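Local coordinates for lipoprotein, putative (Bacillus anthracis, PDB 4NOH), which is of unknown function but is probably a lipoprotein and may bind lipid, at residues A3-V7 with A140-P146; G14-T18 with S158-E162; I109-Y115 with E161-E167. All coordinates share one frame; numbering follows the deposited sequence. Where two conformers were deposited one is given.

Contacts 1 and 3 lie on neighbouring strands of one mixed sheet: strand 5-10 runs between strand 134-142, its partner in contact 1, and strand 162-166, an edge strand, which carries contact 3. Their centres are about 12 Å apart, and Gly-5 O and Val-166 N, probably hydrogen-bonded at 2.9 Å, join them directly. Contact 2 follows where the chain leaves strand 5-10 for helix 12-21, which packs on the loop leading into strand 162-166; its centre is about 15 Å from that of contact 1 and 14 Å from that of contact 3. Contacts 2 and 3 share Glu-161 and Glu-162; contact 3 lays the loop 109-115 over strand 162-166.

Contact 1. Residues A3-V7 with A140-P146; sequences ATGIV and ASFKENP
Gly-5 and Ser-141 form an antiparallel non-hydrogen-bonded pair, followed by the hydrogen-bonded pair Ile-6 and Ala-140, where strand 5-10 starts beside the end of strand 134-142. The axes of the short strands 5-7 and 140-142 approach to 4.8 Å at 159°. Ile-6 N and Ala-140 O are 2.9 Å apart, and the reciprocal bond runs from Ala-140 N to Ile-6 O. Phe-142 N donates to Thr-4 O at 2.9 Å, and this oxygen also lies in the plane of the Phe-142 ring, at its edge. The chain then curls round so that Pro-146 comes back against Thr-4, its CD 3.8 Å from Thr-4 CA. Ile-6 carries CG1 anti to its carbonyl carbon (chi1 -57°) and extends beyond it, which brings CD1 obliquely to within 3.6 Å of Phe-142 CE1. The same methyl meets Pro-146 CG at 4.1 Å, while Pro-146 CB covers one face of the phenyl ring toward its rim. Helix 150-156 closes over this cluster with Ile-150, Phe-151 and Ile-154. Two waters bridge the outer ends: one donates to Ala-3 O and to Asn-145 OD1, which also accepts from Lys-147 N; the other donates to Phe-142 O and bonds Thr-4 OG1 at 2.6 Å. The chemistry thus grades from direct backbone bonds and apolar packing inside to solvent-mediated links where strand 5-10 begins and strand 134-142 ends.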
loop_
_atom_site.group_PDB
_atom_site.type_symbol
_atom_site.label_atom_id
_atom_site.label_comp_id
_atom_site.label_asym_id
_atom_site.label_seq_id
_atom_site.Cartn_x
_atom_site.Cartn_y
_atom_site.Cartn_z
ATOM N N ALA A 3 9.962 -14.915 -5.010
ATOM C CA ALA A 3 8.723 -14.064 -4.972
ATOM C C ALA A 3 7.914 -14.227 -6.268
ATOM O O ALA A 3 8.481 -14.325 -7.360
ATOM C CB ALA A 3 9.085 -12.607 -4.735
ATOM N N THR A 4 6.597 -14.314 -6.133
ATOM C CA THR A 4 5.719 -14.469 -7.286
ATOM C C THR A 4 4.638 -13.398 -7.284
ATOM O O THR A 4 3.736 -13.411 -8.103
ATOM C CB THR A 4 5.066 -15.864 -7.309
ATOM O OG1 THR A 4 4.448 -16.107 -6.040
ATOM C CG2 THR A 4 6.113 -16.937 -7.547
ATOM N N GLY A 5 4.714 -12.451 -6.352
ATOM C CA GLY A 5 3.762 -11.384 -6.334
ATOM C C GLY A 5 4.319 -10.084 -6.871
ATOM O O GLY A 5 5.512 -9.813 -6.782
ATOM N N ILE A 6 3.434 -9.285 -7.427
ATOM C CA ILE A 6 3.769 -7.908 -7.820
ATOM C C ILE A 6 2.751 -6.973 -7.183
ATOM O O ILE A 6 1.524 -7.157 -7.322
ATOM C CB ILE A 6 3.792 -7.673 -9.340
ATOM C CG1 ILE A 6 4.786 -8.650 -10.017
ATOM C CG2 ILE A 6 4.186 -6.224 -9.622
ATOM C CD1 ILE A 6 4.884 -8.577 -11.536
ATOM N N VAL A 7 3.243 -5.991 -6.446
ATOM C CA VAL A 7 2.416 -4.905 -5.924
ATOM C C VAL A 7 2.594 -3.736 -6.883
ATOM O O VAL A 7 3.720 -3.402 -7.245
ATOM C CB VAL A 7 2.786 -4.486 -4.492
ATOM C CG1 VAL A 7 2.059 -3.204 -4.078
ATOM C CG2 VAL A 7 2.472 -5.611 -3.506
ATOM N N ALA A 140 -0.981 -8.610 -7.420
ATOM C CA ALA A 140 -1.207 -9.719 -8.350
ATOM C C ALA A 140 -0.272 -10.876 -7.980
ATOM O O ALA A 140 0.956 -10.696 -7.906
ATOM C CB ALA A 140 -0.937 -9.282 -9.763
ATOM N N SER A 141 -0.836 -12.042 -7.727
ATOM C CA SER A 141 -0.065 -13.226 -7.400
ATOM C C SER A 141 -0.008 -14.074 -8.664
ATOM O O SER A 141 -1.033 -14.495 -9.176
ATOM C CB SER A 141 -0.704 -13.953 -6.214
ATOM O OG SER A 141 -0.806 -13.086 -5.069
ATOM N N PHE A 142 1.194 -14.288 -9.196
ATOM C CA PHE A 142 1.362 -15.000 -10.452
ATOM C C PHE A 142 1.506 -16.498 -10.266
ATOM O O PHE A 142 2.039 -16.958 -9.252
ATOM C CB PHE A 142 2.559 -14.416 -11.209
ATOM C CG PHE A 142 2.289 -13.047 -11.772
ATOM C CD1 PHE A 142 2.296 -11.919 -10.950
ATOM C CD2 PHE A 142 1.971 -12.889 -13.119
ATOM C CE1 PHE A 142 2.004 -10.673 -11.477
ATOM C CE2 PHE A 142 1.703 -11.640 -13.652
ATOM C CZ PHE A 142 1.692 -10.536 -12.827
ATOM N N LYS A 143 1.009 -17.251 -11.238
ATOM C CA LYS A 143 1.110 -18.701 -11.211
ATOM C C LYS A 143 2.563 -19.127 -11.163
ATOM O O LYS A 143 2.921 -20.078 -10.457
ATOM C CB LYS A 143 0.425 -19.324 -12.429
ATOM C CG LYS A 143 -1.074 -19.055 -12.491
ATOM C CD LYS A 143 -1.668 -19.518 -13.801
ATOM C CE LYS A 143 -3.105 -19.060 -13.934
ATOM N NZ LYS A 143 -3.671 -19.485 -15.251
ATOM N N GLU A 144 3.399 -18.414 -11.904
ATOM C CA GLU A 144 4.819 -18.708 -11.953
ATOM C C GLU A 144 5.640 -17.429 -11.879
ATOM O O GLU A 144 5.159 -16.334 -12.175
ATOM C CB GLU A 144 5.165 -19.471 -13.242
ATOM C CG GLU A 144 4.294 -20.704 -13.491
ATOM C CD GLU A 144 4.837 -21.682 -14.525
ATOM O OE1 GLU A 144 5.520 -21.263 -15.485
ATOM O OE2 GLU A 144 4.562 -22.901 -14.370
ATOM N N ASN A 145 6.893 -17.591 -11.472
ATOM C CA ASN A 145 7.855 -16.512 -11.396
ATOM C C ASN A 145 7.710 -15.486 -12.529
ATOM O O ASN A 145 8.017 -15.794 -13.680
ATOM C CB ASN A 145 9.256 -17.139 -11.521
ATOM C CG ASN A 145 10.349 -16.118 -11.417
ATOM O OD1 ASN A 145 10.113 -14.993 -10.968
ATOM N ND2 ASN A 145 11.555 -16.498 -11.817
ATOM N N PRO A 146 7.275 -14.254 -12.207
ATOM C CA PRO A 146 7.116 -13.192 -13.223
ATOM C C PRO A 146 8.277 -12.193 -13.245
ATOM O O PRO A 146 8.202 -11.158 -13.934
ATOM C CB PRO A 146 5.860 -12.479 -12.743
ATOM C CG PRO A 146 6.029 -12.501 -11.256
ATOM C CD PRO A 146 6.672 -13.832 -10.928
HETATM O O HOH W 1 10.837 -14.064 -8.363
HETATM O O HOH W 2 1.868 -16.144 -6.563
#

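Contact 2. Residues G14-T18 with S158-E162; sequences GVQQT and SKVEE
Gly-14 CA rests against Lys-159 O, 3.2 Å away, in a CA-H...O contact (148° at the hydrogen) where helix 12-21 meets the loop between helix 150-156 and strand 162-166. This is helix-on-loop packing, just ahead of a classic beta bulge in which Glu-161 and Glu-162 both face Tyr-9 of strand 5-10. With no side chain on Gly-14, the loop carbonyl comes right up to the helix backbone, and no direct hydrogen bond joins the two segments. Val-15 points away from the loop, yet its CG2 lies 4.0 Å from Val-160 CG1, the two side chains crossing at about a right angle. Met-8 of strand 5-10 touches both valines, and Ile-154 touches Val-160, so this apolar patch continues toward the sheet and helix 150-156. Two residues on, Gln-17 crosses the extended chain of Lys-159 at about a right angle, its CB 4.0 Å from Lys-159 CD. A water donates to Gln-17 OE1 and is also held, weakly, by Lys-159 NZ, whose stronger partner is Gln-21 OE1 further along the helix. Thr-18 faces the loop with OG1, which packs 3.5 Å from Lys-159 CB and also against Val-160 CG1. The hydroxyl lies beside its own backbone N, anti to the carbonyl carbon (chi1 -61°), and from there turns back to the preceding turn. Gly-14 O therefore accepts twice, from Thr-18 N at 3.1 Å and, on the opposite face of its carbonyl plane, from Thr-18 OG1 at 2.9 Å.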
loop_
_atom_site.group_PDB
_atom_site.type_symbol
_atom_site.label_atom_id
_atom_site.label_comp_id
_atom_site.label_asym_id
_atom_site.label_seq_id
_atom_site.Cartn_x
_atom_site.Cartn_y
_atom_site.Cartn_z
ATOM N N GLY A 14 -5.209 2.083 -14.769
ATOM C CA GLY A 14 -3.920 1.550 -15.143
ATOM C C GLY A 14 -3.636 0.218 -14.474
ATOM O O GLY A 14 -3.091 -0.695 -15.084
ATOM N N VAL A 15 -4.017 0.103 -13.201
ATOM C CA VAL A 15 -3.839 -1.139 -12.462
ATOM C C VAL A 15 -4.706 -2.208 -13.101
ATOM O O VAL A 15 -4.243 -3.331 -13.378
ATOM C CB VAL A 15 -4.194 -0.963 -10.963
ATOM C CG1 VAL A 15 -4.249 -2.312 -10.261
ATOM C CG2 VAL A 15 -3.220 -0.014 -10.313
ATOM N N GLN A 16 -5.960 -1.873 -13.365
ATOM C CA GLN A 16 -6.864 -2.833 -13.995
ATOM C C GLN A 16 -6.376 -3.273 -15.373
ATOM O O GLN A 16 -6.477 -4.452 -15.736
ATOM C CB GLN A 16 -8.262 -2.219 -14.156
ATOM C CG GLN A 16 -9.300 -3.210 -14.628
ATOM C CD GLN A 16 -9.494 -4.334 -13.633
ATOM O OE1 GLN A 16 -9.866 -4.095 -12.468
ATOM N NE2 GLN A 16 -9.250 -5.562 -14.074
ATOM N N GLN A 17 -5.898 -2.335 -16.180
ATOM C CA GLN A 17 -5.405 -2.687 -17.508
ATOM C C GLN A 17 -4.232 -3.653 -17.413
ATOM O O GLN A 17 -4.039 -4.476 -18.289
ATOM C CB GLN A 17 -4.977 -1.456 -18.307
ATOM C CG GLN A 17 -6.126 -0.576 -18.778
ATOM C CD GLN A 17 -5.640 0.549 -19.660
ATOM O OE1 GLN A 17 -4.882 0.326 -20.594
ATOM N NE2 GLN A 17 -6.078 1.764 -19.372
ATOM N N THR A 18 -3.426 -3.495 -16.370
ATOM C CA THR A 18 -2.272 -4.351 -16.189
ATOM C C THR A 18 -2.730 -5.749 -15.789
ATOM O O THR A 18 -2.241 -6.732 -16.329
ATOM C CB THR A 18 -1.316 -3.745 -15.161
ATOM O OG1 THR A 18 -0.876 -2.461 -15.650
ATOM C CG2 THR A 18 -0.129 -4.652 -14.952
ATOM N N SER A 158 3.599 2.358 -19.004
ATOM C CA SER A 158 3.013 3.606 -18.543
ATOM C C SER A 158 1.639 3.422 -17.934
ATOM O O SER A 158 0.886 4.384 -17.834
ATOM C CB SER A 158 2.850 4.547 -19.732
ATOM O OG SER A 158 4.047 4.670 -20.490
ATOM N N LYS A 159 1.281 2.193 -17.581
ATOM C CA LYS A 159 -0.052 1.935 -17.018
ATOM C C LYS A 159 -0.067 2.171 -15.525
ATOM O O LYS A 159 -1.009 2.788 -14.988
ATOM C CB LYS A 159 -0.520 0.526 -17.370
ATOM C CG LYS A 159 -0.716 0.323 -18.868
ATOM C CD LYS A 159 -1.115 -1.103 -19.205
ATOM C CE LYS A 159 -1.237 -1.316 -20.697
ATOM N NZ LYS A 159 -1.436 -2.766 -20.973
ATOM N N VAL A 160 0.970 1.698 -14.835
ATOM C CA VAL A 160 1.057 1.943 -13.402
ATOM C C VAL A 160 2.255 2.831 -13.105
ATOM O O VAL A 160 3.224 2.881 -13.876
ATOM C CB VAL A 160 1.137 0.663 -12.583
ATOM C CG1 VAL A 160 -0.110 -0.165 -12.814
ATOM C CG2 VAL A 160 2.387 -0.128 -12.890
ATOM N N GLU A 161 2.133 3.546 -11.979
ATOM C CA GLU A 161 3.133 4.525 -11.504
ATOM C C GLU A 161 4.352 3.894 -10.813
ATOM O O GLU A 161 5.460 4.467 -10.834
ATOM C CB GLU A 161 2.445 5.524 -10.555
ATOM C CG GLU A 161 1.319 6.297 -11.252
ATOM C CD GLU A 161 0.557 7.273 -10.382
ATOM O OE1 GLU A 161 1.056 7.686 -9.318
ATOM O OE2 GLU A 161 -0.562 7.652 -10.798
ATOM N N GLU A 162 4.150 2.718 -10.210
ATOM C CA GLU A 162 5.195 2.032 -9.492
ATOM C C GLU A 162 4.798 0.574 -9.321
ATOM O O GLU A 162 3.624 0.231 -9.359
ATOM C CB GLU A 162 5.371 2.700 -8.120
ATOM C CG GLU A 162 6.482 2.126 -7.247
ATOM C CD GLU A 162 7.853 2.146 -7.910
ATOM O OE1 GLU A 162 8.691 2.995 -7.531
ATOM O OE2 GLU A 162 8.094 1.347 -8.849
HETATM O O HOH W 3 -4.493 -1.897 -22.225
#

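Contact 3. Residues I109-Y115 with E161-E167; sequences IGDARKY and EEAHMVE
Asp-111 and Glu-167 close one end of this contact, Tyr-115 and Glu-161 the other, where the loop after strand 107-109 folds over the edge strand 162-166. Asp-111 OD2 accepts from Glu-167 N at 2.9 Å (N-H...O 155°), met on its syn side but 35° out of the carboxylate plane. The other oxygen, OD1, forms a salt bridge with Lys-62, which also donates to Glu-167 O. By contrast, Asp-111 N is buried without a partner. At the far end, in the conformer given, Tyr-115 OH donates to Glu-161 OE1 at 2.6 Å, coming from above the carboxylate plane, while Glu-161 OE2 pairs with Lys-135. The Tyr-115 ring also stacks on Tyr-9.

Between these ends stands His-164, whose imidazole is sandwiched: Lys-114 CG sits over the centre of one face, 3.5 Å from the ring centroid in a CH-pi contact, and Val-166 CG1 covers the opposite face toward the rim. Ile-109 O lies in the ring plane, at the edge, 3.3 Å from His-164 CE1. The ring nitrogen NE2 is hydrogen-bonded to Tyr-9 OH. Lys-114 NZ reaches Glu-162 through a water rather than directly. That water donates to Glu-162 OE1 at 2.8 Å, and a second, which accepts from Tyr-115 N, donates to the same oxygen at 2.7 Å. Glu-162 OE2 uses its anti lone pair for Ala-163 N, 2.8 Å away, and forms a salt bridge with Lys-155. Asp-111, Glu-161 and Glu-162 thus each have a lysine partner beyond the contact, which would be expected to favour their ionised forms; the first two bond directly across it, Glu-162 through water.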
loop_
_atom_site.group_PDB
_atom_site.type_symbol
_atom_site.label_atom_id
_atom_site.label_comp_id
_atom_site.label_asym_id
_atom_site.label_seq_id
_atom_site.Cartn_x
_atom_site.Cartn_y
_atom_site.Cartn_z
ATOM N N ILE A 109 4.123 -1.324 2.738
ATOM C CA ILE A 109 3.309 -2.206 1.903
ATOM C C ILE A 109 4.284 -3.055 1.068
ATOM O O ILE A 109 5.215 -2.535 0.421
ATOM C CB ILE A 109 2.374 -1.434 0.971
ATOM C CG1 ILE A 109 1.269 -0.766 1.813
ATOM C CG2 ILE A 109 1.751 -2.372 -0.066
ATOM C CD1 ILE A 109 0.432 0.242 1.054
ATOM N N GLY A 110 4.092 -4.366 1.077
ATOM C CA GLY A 110 5.002 -5.222 0.339
ATOM C C GLY A 110 6.352 -5.335 1.009
ATOM O O GLY A 110 6.467 -5.258 2.250
ATOM N N ASP A 111 7.396 -5.484 0.208
ATOM C CA ASP A 111 8.714 -5.808 0.760
ATOM C C ASP A 111 9.719 -4.671 0.825
ATOM O O ASP A 111 10.848 -4.842 1.326
ATOM C CB ASP A 111 9.295 -7.008 0.005
ATOM C CG ASP A 111 8.443 -8.286 0.144
ATOM O OD1 ASP A 111 7.374 -8.273 0.763
ATOM O OD2 ASP A 111 8.857 -9.338 -0.383
ATOM N N ALA A 112 9.274 -3.494 0.418
ATOM C CA ALA A 112 10.106 -2.310 0.405
ATOM C C ALA A 112 9.192 -1.099 0.405
ATOM O O ALA A 112 8.030 -1.185 -0.007
ATOM C CB ALA A 112 10.954 -2.307 -0.860
ATOM N N ARG A 113 9.718 0.041 0.807
ATOM C CA ARG A 113 8.982 1.285 0.787
ATOM C C ARG A 113 8.898 1.801 -0.630
ATOM O O ARG A 113 9.896 2.237 -1.205
ATOM C CB ARG A 113 9.706 2.301 1.636
ATOM C CG ARG A 113 8.884 3.579 1.861
ATOM C CD ARG A 113 9.656 4.668 2.608
ATOM N NE ARG A 113 10.314 3.984 3.701
ATOM C CZ ARG A 113 9.707 3.602 4.812
ATOM N NH1 ARG A 113 8.478 4.030 5.102
ATOM N NH2 ARG A 113 10.345 2.816 5.638
ATOM N N LYS A 114 7.731 1.730 -1.229
ATOM C CA LYS A 114 7.530 2.166 -2.599
ATOM C C LYS A 114 6.313 3.081 -2.662
ATOM O O LYS A 114 5.393 2.953 -1.863
ATOM C CB LYS A 114 7.324 0.942 -3.504
ATOM C CG LYS A 114 8.528 0.047 -3.624
ATOM C CD LYS A 114 9.654 0.682 -4.398
ATOM C CE LYS A 114 10.825 -0.255 -4.522
ATOM N NZ LYS A 114 11.972 0.327 -5.285
ATOM N N TYR A 115 6.353 4.027 -3.608
ATOM C CA TYR A 115 5.228 4.917 -3.937
ATOM C C TYR A 115 4.942 6.052 -2.958
ATOM O O TYR A 115 4.351 7.062 -3.329
ATOM C CB TYR A 115 3.949 4.115 -4.177
ATOM C CG TYR A 115 2.855 4.867 -4.925
ATOM C CD1 TYR A 115 3.059 5.270 -6.227
ATOM C CD2 TYR A 115 1.592 5.087 -4.357
ATOM C CE1 TYR A 115 2.070 5.916 -6.925
ATOM C CE2 TYR A 115 0.589 5.737 -5.080
ATOM C CZ TYR A 115 0.861 6.133 -6.363
ATOM O OH TYR A 115 -0.094 6.780 -7.119
ATOM N N GLU A 161 2.133 3.546 -11.979
ATOM C CA GLU A 161 3.133 4.525 -11.504
ATOM C C GLU A 161 4.352 3.894 -10.813
ATOM O O GLU A 161 5.460 4.467 -10.834
ATOM C CB GLU A 161 2.445 5.524 -10.555
ATOM C CG GLU A 161 1.319 6.297 -11.252
ATOM C CD GLU A 161 0.557 7.273 -10.382
ATOM O OE1 GLU A 161 1.056 7.686 -9.318
ATOM O OE2 GLU A 161 -0.562 7.652 -10.798
ATOM N N GLU A 162 4.150 2.718 -10.210
ATOM C CA GLU A 162 5.195 2.032 -9.492
ATOM C C GLU A 162 4.798 0.574 -9.321
ATOM O O GLU A 162 3.624 0.231 -9.359
ATOM C CB GLU A 162 5.371 2.700 -8.120
ATOM C CG GLU A 162 6.482 2.126 -7.247
ATOM C CD GLU A 162 7.853 2.146 -7.910
ATOM O OE1 GLU A 162 8.691 2.995 -7.531
ATOM O OE2 GLU A 162 8.094 1.347 -8.849
ATOM N N ALA A 163 5.801 -0.289 -9.204
ATOM C CA ALA A 163 5.580 -1.709 -9.023
ATOM C C ALA A 163 6.806 -2.333 -8.404
ATOM O O ALA A 163 7.918 -1.877 -8.621
ATOM C CB ALA A 163 5.245 -2.388 -10.348
ATOM N N HIS A 164 6.597 -3.378 -7.604
ATOM C CA HIS A 164 7.694 -4.099 -6.988
ATOM C C HIS A 164 7.330 -5.544 -6.744
ATOM O O HIS A 164 6.141 -5.886 -6.594
ATOM C CB HIS A 164 8.246 -3.400 -5.714
ATOM C CG HIS A 164 7.235 -3.096 -4.642
ATOM N ND1 HIS A 164 7.487 -3.344 -3.312
ATOM C CD2 HIS A 164 6.030 -2.481 -4.684
ATOM C CE1 HIS A 164 6.469 -2.910 -2.582
ATOM N NE2 HIS A 164 5.588 -2.356 -3.387
HETATM N N MSE A 165 8.355 -6.386 -6.697
HETATM C CA MSE A 165 8.189 -7.802 -6.432
HETATM C C MSE A 165 8.037 -8.010 -4.955
HETATM O O MSE A 165 8.789 -7.437 -4.137
HETATM C CB MSE A 165 9.431 -8.584 -6.841
HETATM C CG MSE A 165 9.689 -8.477 -8.341
HETATM SE SE MSE A 165 8.473 -9.590 -9.414
HETATM C CE MSE A 165 8.364 -11.279 -8.414
ATOM N N VAL A 166 7.129 -8.904 -4.597
ATOM C CA VAL A 166 6.881 -9.183 -3.214
ATOM C C VAL A 166 6.645 -10.659 -2.967
ATOM O O VAL A 166 6.207 -11.380 -3.852
ATOM C CB VAL A 166 5.643 -8.396 -2.693
ATOM C CG1 VAL A 166 5.782 -6.896 -2.952
ATOM C CG2 VAL A 166 4.327 -8.907 -3.300
ATOM N N GLU A 167 6.942 -11.109 -1.749
ATOM C CA GLU A 167 6.646 -12.481 -1.356
ATOM C C GLU A 167 5.203 -12.515 -0.868
ATOM O O GLU A 167 4.800 -11.716 -0.009
ATOM C CB GLU A 167 7.620 -12.965 -0.282
ATOM C CG GLU A 167 9.036 -13.040 -0.817
ATOM C CD GLU A 167 10.012 -13.719 0.116
ATOM O OE1 GLU A 167 9.728 -13.830 1.327
ATOM O OE2 GLU A 167 11.086 -14.136 -0.380
HETATM O O HOH W 4 11.054 1.592 -7.910
HETATM O O HOH W 5 8.711 4.379 -5.215
#